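Local atomic coordinates of packaging protein UL32 (Human herpesvirus 8 type M, PDB entry 6XF9), a protein that forms a pentameric ring required for herpesviral genome packaging, binds zinc, and probably guides newly made capsids to nuclear replication compartments. Residues V3-L7 / K221-A227; F80-P86 / V379-L385; S91-A96 / L127-F132. All coordinates share one frame; numbering follows the deposited sequence.

How the interactions relate
From the N terminus, the loop 3-7 opens interaction 1, and residues 80-86, at the end of helix 71-83, open interaction 2. Helix 89-106 follows, and its residues 91-96 meet 127-132 on helix 124-133, so interaction 3 closes first, over a short span that lies wholly within the other two loops. The chain then returns at 221-227 to close interaction 1, and much later at 379-385 to close interaction 2, so these two long loops cross. W5 and K221 of interaction 1 pack on L385 and F81 of interaction 2, W5 reaches S91 and A94 of interaction 3, and P86 joins interactions 2 and 3. The N-terminal loop, three helices and both later segments thus form one connected cluster.

Interaction 1 (V3-L7 / K221-A227); sequences VPWQL and KPSLLPA
L7, in the first turn of helix 7-12, lies on P222 and L224, so the loops that lead into helices 7-12 and 225-235 meet, in a mostly helical fold. Its CB touches L224 CD2 at 3.7 Å and also rests on P222 CB. CG stands opposite the backbone N (chi1 -177°), which sends the two methyls out across the incoming loop. CD1 continues along L224 CD2 toward A227, while L7 CD2 sits 3.8 Å from P222 CB and beside the S223 carbonyl oxygen. L7 and L224 run past each other in opposite directions. On the helix 225-235 side, S223 OG accepts from L225 N and caps that helix. The other methyl of L224, CD1, reaches W5 CD1 at 4.0 Å; the indole NE1 of W5 is bound to the A303 carbonyl. At the other end K221 runs along the loop 3-7: its CD passes Q6 CG, and its chain, bent at chi3 (-79°), brings CE to 3.6 Å from W5 O. Q6, its side chain extended, gives a hydrogen bond from NE2 to V3 O. K221 NZ ends head-on to the P4 carbonyl (C=O...N angle 169°), its 2.5 Å distance to P4 O being doubtfully short.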
# COMPACT_ATOMS: atom_id res chain seq x y z
N VAL D 3 56.12 15.74 9.01
CA VAL D 3 54.89 16.52 8.85
C VAL D 3 54.22 16.13 7.54
O VAL D 3 54.87 16.16 6.48
CB VAL D 3 55.20 18.02 8.86
CG1 VAL D 3 54.05 18.80 8.29
CG2 VAL D 3 55.47 18.49 10.26
N PRO D 4 52.93 15.76 7.56
CA PRO D 4 52.23 15.38 6.33
C PRO D 4 51.84 16.58 5.48
O PRO D 4 51.99 17.74 5.88
CB PRO D 4 50.99 14.65 6.86
CG PRO D 4 51.42 14.12 8.19
CD PRO D 4 52.27 15.22 8.76
N TRP D 5 51.29 16.28 4.29
CA TRP D 5 50.80 17.29 3.35
C TRP D 5 51.91 18.20 2.85
O TRP D 5 51.76 19.42 2.77
CB TRP D 5 49.68 18.13 3.97
CG TRP D 5 48.37 17.83 3.36
CD1 TRP D 5 47.67 18.63 2.49
CD2 TRP D 5 47.58 16.65 3.54
NE1 TRP D 5 46.51 18.00 2.12
CE2 TRP D 5 46.42 16.79 2.75
CE3 TRP D 5 47.75 15.48 4.31
CZ2 TRP D 5 45.42 15.81 2.69
CZ3 TRP D 5 46.75 14.50 4.25
CH2 TRP D 5 45.60 14.68 3.45
N GLN D 6 53.03 17.60 2.47
CA GLN D 6 54.16 18.39 2.00
C GLN D 6 54.43 18.09 0.55
O GLN D 6 54.74 16.94 0.20
CB GLN D 6 55.41 18.15 2.84
CG GLN D 6 55.19 18.60 4.24
CD GLN D 6 56.45 19.08 4.90
OE1 GLN D 6 56.82 20.26 4.75
NE2 GLN D 6 57.10 18.20 5.67
N LEU D 7 54.33 19.12 -0.29
CA LEU D 7 54.63 18.94 -1.70
C LEU D 7 55.95 18.19 -1.90
O LEU D 7 56.01 17.23 -2.69
CB LEU D 7 54.66 20.31 -2.36
CG LEU D 7 54.89 20.42 -3.85
CD1 LEU D 7 54.14 19.33 -4.60
CD2 LEU D 7 54.41 21.81 -4.28
N LYS D 221 52.77 25.88 4.19
CA LYS D 221 53.42 24.93 3.32
C LYS D 221 53.05 25.15 1.85
O LYS D 221 52.12 25.91 1.54
CB LYS D 221 53.05 23.52 3.78
CG LYS D 221 53.32 23.33 5.25
CD LYS D 221 53.29 21.85 5.62
CE LYS D 221 51.89 21.36 5.75
NZ LYS D 221 51.81 20.14 6.58
N PRO D 222 53.76 24.51 0.92
CA PRO D 222 53.51 24.76 -0.51
C PRO D 222 52.13 24.28 -0.97
O PRO D 222 51.63 23.23 -0.56
CB PRO D 222 54.62 23.96 -1.20
CG PRO D 222 55.68 23.76 -0.17
CD PRO D 222 54.97 23.69 1.14
N SER D 223 51.54 25.05 -1.88
CA SER D 223 50.27 24.68 -2.48
C SER D 223 50.43 23.44 -3.34
O SER D 223 51.39 23.33 -4.11
CB SER D 223 49.74 25.83 -3.34
OG SER D 223 48.91 25.33 -4.38
N LEU D 224 49.49 22.52 -3.22
CA LEU D 224 49.51 21.31 -4.04
C LEU D 224 48.80 21.50 -5.37
O LEU D 224 48.74 20.55 -6.16
CB LEU D 224 48.88 20.13 -3.28
CG LEU D 224 49.48 19.85 -1.90
CD1 LEU D 224 48.91 18.60 -1.28
CD2 LEU D 224 50.98 19.72 -2.02
N LEU D 225 48.25 22.68 -5.63
CA LEU D 225 47.57 22.91 -6.90
C LEU D 225 48.37 22.54 -8.14
O LEU D 225 47.80 21.89 -9.04
CB LEU D 225 47.14 24.38 -7.01
CG LEU D 225 45.75 24.62 -6.48
CD1 LEU D 225 45.35 26.06 -6.71
CD2 LEU D 225 44.85 23.67 -7.23
N PRO D 226 49.67 22.88 -8.26
CA PRO D 226 50.39 22.48 -9.48
C PRO D 226 50.38 20.97 -9.69
O PRO D 226 50.19 20.51 -10.83
CB PRO D 226 51.80 23.03 -9.23
CG PRO D 226 51.59 24.17 -8.30
CD PRO D 226 50.53 23.69 -7.38
N ALA D 227 50.59 20.19 -8.62
CA ALA D 227 50.57 18.73 -8.76
C ALA D 227 49.23 18.25 -9.28
O ALA D 227 49.16 17.37 -10.14
CB ALA D 227 50.89 18.08 -7.42

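Interaction 2 (F80-P86 / V379-L385); sequences FFCLYAP and VVSEDVL
V384 lays its CG1 methyl over one face of the F81 ring, a CH-pi contact with the methyl 3.9 Å from the ring centroid and 16° off the normal, displaced somewhat toward the rim. With CG1 opposite the backbone N (chi1 175°), the same methyl also meets F80 CE2 at 3.8 Å, so one valine branch wedges between two phenylalanines. F80 crosses V384 at about a right angle, and one face of its ring is covered by Y84 CD1 from its own segment. Farther out on F81, CZ comes to 3.0 Å from V384 O, a tight approach of the ring to the backbone. L385 runs past F81 in the opposite direction, its CD2 lying 3.7 Å from F81 CD2, and both of its methyls reach A85 CB. Beyond it, P86 CD packs against V380 CG2 at 3.7 Å, and V379 CG1 touches the L83 carbonyl.

The polar join lies amid these side chains. Y84, just past helix 71-83, accepts through its carbonyl O from S381 N (3.2 Å, N-H...O 157°), while V380 CA adds a CA-H...O contact to the same oxygen. Y84 OH is held separately by T411 N, and N410 ND2 bonds to both the L83 and the V379 carbonyl. F213 of helix 207-213 packs on F81 and V384 as well. S381 OG accepts from V384 N at 3.3 Å in a nearly straight bond, fixing the first turn of the short helix that carries V384 and L385. The arrangement is a buried junction between the C-terminal end of helix 71-83 and the N-capped start of helix 382-386, beside the third zinc site: the P86 side chain is about 6 Å from that of its ligand C299.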
# COMPACT_ATOMS: atom_id res chain seq x y z
N PHE D 80 45.89 11.94 11.89
CA PHE D 80 45.25 13.18 12.33
C PHE D 80 44.95 14.09 11.14
O PHE D 80 43.90 14.73 11.09
CB PHE D 80 46.13 13.90 13.35
CG PHE D 80 45.51 15.11 13.95
CD1 PHE D 80 44.64 15.00 15.02
CD2 PHE D 80 45.82 16.36 13.48
CE1 PHE D 80 44.06 16.13 15.59
CE2 PHE D 80 45.26 17.50 14.05
CZ PHE D 80 44.38 17.38 15.10
N PHE D 81 45.88 14.17 10.19
CA PHE D 81 45.68 15.03 9.03
C PHE D 81 44.52 14.55 8.18
O PHE D 81 43.69 15.35 7.74
CB PHE D 81 46.96 15.09 8.20
CG PHE D 81 47.90 16.20 8.60
CD1 PHE D 81 48.35 16.31 9.90
CD2 PHE D 81 48.37 17.09 7.64
CE1 PHE D 81 49.20 17.33 10.27
CE2 PHE D 81 49.24 18.11 8.01
CZ PHE D 81 49.66 18.22 9.33
N CYS D 82 44.44 13.24 7.96
CA CYS D 82 43.35 12.69 7.16
C CYS D 82 42.01 12.99 7.80
O CYS D 82 41.06 13.39 7.12
CB CYS D 82 43.55 11.19 7.02
SG CYS D 82 44.95 10.73 5.98
N LEU D 83 41.92 12.83 9.12
CA LEU D 83 40.71 13.12 9.87
C LEU D 83 40.22 14.54 9.63
O LEU D 83 39.02 14.81 9.69
CB LEU D 83 40.99 12.89 11.35
CG LEU D 83 39.85 12.97 12.34
CD1 LEU D 83 38.79 12.00 11.88
CD2 LEU D 83 40.34 12.63 13.74
N TYR D 84 41.15 15.47 9.35
CA TYR D 84 40.83 16.87 9.12
C TYR D 84 41.04 17.26 7.67
O TYR D 84 41.25 18.43 7.35
CB TYR D 84 41.64 17.76 10.06
CG TYR D 84 41.12 17.68 11.46
CD1 TYR D 84 41.52 16.67 12.30
CD2 TYR D 84 40.18 18.57 11.92
CE1 TYR D 84 41.00 16.58 13.59
CE2 TYR D 84 39.67 18.48 13.19
CZ TYR D 84 40.08 17.48 14.00
OH TYR D 84 39.57 17.38 15.27
N ALA D 85 40.95 16.29 6.77
CA ALA D 85 41.11 16.53 5.35
C ALA D 85 39.84 16.11 4.60
O ALA D 85 39.16 15.16 5.00
CB ALA D 85 42.31 15.76 4.79
N PRO D 86 39.50 16.80 3.51
CA PRO D 86 38.34 16.39 2.72
C PRO D 86 38.60 15.10 1.99
O PRO D 86 39.71 14.58 1.94
CB PRO D 86 38.15 17.54 1.72
CG PRO D 86 39.51 18.18 1.64
CD PRO D 86 40.11 18.04 3.00
N VAL D 379 34.51 19.34 7.24
CA VAL D 379 35.50 18.51 7.89
C VAL D 379 36.90 19.13 7.84
O VAL D 379 37.70 18.89 8.75
CB VAL D 379 35.48 17.13 7.21
CG1 VAL D 379 36.55 16.24 7.73
CG2 VAL D 379 34.12 16.46 7.39
N VAL D 380 37.19 19.94 6.83
CA VAL D 380 38.54 20.41 6.54
C VAL D 380 39.00 21.46 7.55
O VAL D 380 38.22 22.32 7.98
CB VAL D 380 38.57 20.97 5.11
CG1 VAL D 380 37.67 22.19 5.03
CG2 VAL D 380 39.98 21.28 4.69
N SER D 381 40.29 21.41 7.90
CA SER D 381 40.98 22.47 8.65
C SER D 381 42.23 22.85 7.87
O SER D 381 43.19 22.08 7.82
CB SER D 381 41.34 22.01 10.05
OG SER D 381 42.27 22.93 10.62
N GLU D 382 42.20 24.02 7.21
CA GLU D 382 43.35 24.50 6.45
C GLU D 382 44.56 24.76 7.34
O GLU D 382 45.69 24.77 6.84
CB GLU D 382 43.01 25.77 5.67
CG GLU D 382 42.56 26.98 6.48
CD GLU D 382 41.15 26.88 6.99
OE1 GLU D 382 40.57 27.95 7.33
OE2 GLU D 382 40.60 25.75 7.04
N ASP D 383 44.33 25.02 8.63
CA ASP D 383 45.43 25.22 9.56
C ASP D 383 46.20 23.92 9.78
O ASP D 383 47.43 23.90 9.64
CB ASP D 383 44.89 25.76 10.88
CG ASP D 383 44.11 27.04 10.69
OD1 ASP D 383 44.55 27.91 9.91
OD2 ASP D 383 43.03 27.18 11.31
N VAL D 384 45.51 22.84 10.15
CA VAL D 384 46.19 21.55 10.31
C VAL D 384 46.94 21.19 9.05
O VAL D 384 48.10 20.77 9.08
CB VAL D 384 45.18 20.44 10.67
CG1 VAL D 384 45.88 19.11 10.70
CG2 VAL D 384 44.55 20.70 12.01
N LEU D 385 46.29 21.34 7.90
CA LEU D 385 46.86 20.79 6.69
C LEU D 385 48.07 21.59 6.22
O LEU D 385 49.02 21.01 5.67
CB LEU D 385 45.81 20.73 5.59
CG LEU D 385 44.67 19.72 5.77
CD1 LEU D 385 43.97 19.56 4.41
CD2 LEU D 385 45.17 18.37 6.32

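Interaction 3 (S91-A96 / L127-F132); sequences STMAAA and LQLHFF. With ZN (zinc ion), chain O.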
# COMPACT_ATOMS: atom_id res chain seq x y z
N SER D 91 43.69 14.42 -1.39
CA SER D 91 43.89 13.85 -0.06
C SER D 91 44.35 12.40 -0.15
O SER D 91 45.07 11.94 0.73
CB SER D 91 42.62 13.93 0.79
OG SER D 91 42.08 15.25 0.76
N THR D 92 43.94 11.68 -1.20
CA THR D 92 44.43 10.32 -1.39
C THR D 92 45.88 10.31 -1.85
O THR D 92 46.69 9.51 -1.36
CB THR D 92 43.55 9.59 -2.40
OG1 THR D 92 42.20 9.63 -1.94
CG2 THR D 92 44.01 8.14 -2.60
N MET D 93 46.23 11.22 -2.77
CA MET D 93 47.60 11.38 -3.22
C MET D 93 48.52 11.70 -2.04
O MET D 93 49.56 11.06 -1.86
CB MET D 93 47.65 12.50 -4.26
CG MET D 93 48.96 12.72 -5.01
SD MET D 93 49.60 11.29 -5.92
CE MET D 93 50.67 12.18 -7.04
N ALA D 94 48.14 12.69 -1.22
CA ALA D 94 48.95 13.10 -0.07
C ALA D 94 49.11 11.98 0.94
O ALA D 94 50.19 11.79 1.51
CB ALA D 94 48.33 14.32 0.60
N ALA D 95 48.03 11.26 1.25
CA ALA D 95 48.17 10.11 2.13
C ALA D 95 49.05 9.03 1.50
O ALA D 95 49.76 8.32 2.22
CB ALA D 95 46.79 9.55 2.48
N ALA D 96 49.01 8.88 0.18
CA ALA D 96 49.92 7.93 -0.47
C ALA D 96 51.36 8.35 -0.27
O ALA D 96 52.18 7.58 0.24
CB ALA D 96 49.62 7.83 -1.96
N LEU D 127 43.70 3.02 -0.03
CA LEU D 127 43.98 4.25 0.72
C LEU D 127 42.69 4.98 1.09
O LEU D 127 42.55 5.47 2.22
CB LEU D 127 44.89 5.16 -0.09
CG LEU D 127 46.26 4.57 -0.40
CD1 LEU D 127 47.01 5.45 -1.40
CD2 LEU D 127 47.10 4.37 0.85
N GLN D 128 41.77 5.13 0.13
CA GLN D 128 40.48 5.77 0.39
C GLN D 128 39.69 5.05 1.48
O GLN D 128 39.12 5.68 2.37
CB GLN D 128 39.67 5.79 -0.89
CG GLN D 128 40.16 6.74 -1.93
CD GLN D 128 39.12 6.92 -3.02
OE1 GLN D 128 38.18 7.69 -2.86
NE2 GLN D 128 39.26 6.17 -4.10
N LEU D 129 39.61 3.72 1.39
CA LEU D 129 38.84 2.96 2.37
C LEU D 129 39.46 3.07 3.76
O LEU D 129 38.74 3.21 4.76
CB LEU D 129 38.73 1.49 1.93
CG LEU D 129 37.72 1.13 0.84
CD1 LEU D 129 37.87 -0.30 0.37
CD2 LEU D 129 36.30 1.33 1.39
N HIS D 130 40.79 2.99 3.85
CA HIS D 130 41.44 2.99 5.16
C HIS D 130 41.45 4.38 5.79
O HIS D 130 41.10 4.54 6.97
CB HIS D 130 42.86 2.43 5.05
CG HIS D 130 43.61 2.46 6.34
ND1 HIS D 130 43.43 1.51 7.32
CD2 HIS D 130 44.54 3.32 6.81
CE1 HIS D 130 44.22 1.79 8.35
NE2 HIS D 130 44.90 2.88 8.06
N PHE D 131 41.83 5.39 5.03
CA PHE D 131 42.04 6.70 5.62
C PHE D 131 40.83 7.61 5.58
O PHE D 131 40.78 8.57 6.36
CB PHE D 131 43.21 7.40 4.93
CG PHE D 131 44.55 6.82 5.28
CD1 PHE D 131 45.09 7.00 6.53
CD2 PHE D 131 45.27 6.08 4.35
CE1 PHE D 131 46.30 6.46 6.86
CE2 PHE D 131 46.48 5.54 4.68
CZ PHE D 131 47.00 5.73 5.94
N PHE D 132 39.86 7.37 4.69
CA PHE D 132 38.78 8.35 4.52
C PHE D 132 37.37 7.79 4.62
O PHE D 132 36.55 8.33 5.36
CB PHE D 132 38.97 9.06 3.18
CG PHE D 132 40.21 9.86 3.12
CD1 PHE D 132 40.23 11.16 3.61
CD2 PHE D 132 41.38 9.33 2.61
CE1 PHE D 132 41.38 11.93 3.57
CE2 PHE D 132 42.54 10.09 2.56
CZ PHE D 132 42.53 11.40 3.05
ZN ZN O . 42.34 -0.23 7.41
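This is a buried, nearly perpendicular crossing of helix 89-106 and helix 124-133, in which S91, T92, A95 and A96 meet L127, Q128, F131 and F132; the second helix also carries zinc ligand H130. The short axes approach to 10.1 Å at a crossing angle of 87°; small side chains of 91-96 meet mostly larger ones of 127-132. At one end the F132 ring reaches across and brings CZ to 3.4 Å from S91 CB. The same ring turns its edge to A95 CB, which also sits 4.2 Å from F131 CD2. At the other end L127 sends CD1 to A96 CB at 3.6 Å, and L20 of helix 14-22 packs on both of these residues. In the middle, T92 has CG2 opposite the backbone N (chi1 -56° for OG1), which sets that methyl obliquely against L127 CB and leaves OG1 3.5 Å from Q128 CG.

Next to F131 in its own helix, H130 presents its CD2 to the centre of one face of the F131 ring, 3.4 Å above its plane. Its ND1 binds zinc at 2.1 Å, with C52, C55 and C136 completing a site of three cysteines and one histidine, and its NE2 is bonded to Y75 OH, so both imidazole nitrogens are engaged and the rotation of the ring is fixed. A95 therefore packs on F131, and F131 packs on the metal ligand.

No hydrogen bond joins the two helices directly. The buried polar ends bond elsewhere: S91 OG to the P86 carbonyl, T92 OG1 to the carbonyls of M280 and C88, and Q128 NE2 weakly to H281 O. Apolar and van der Waals contact thus holds the crossing itself, while the zinc ties helix 124-133 to the cysteines around it.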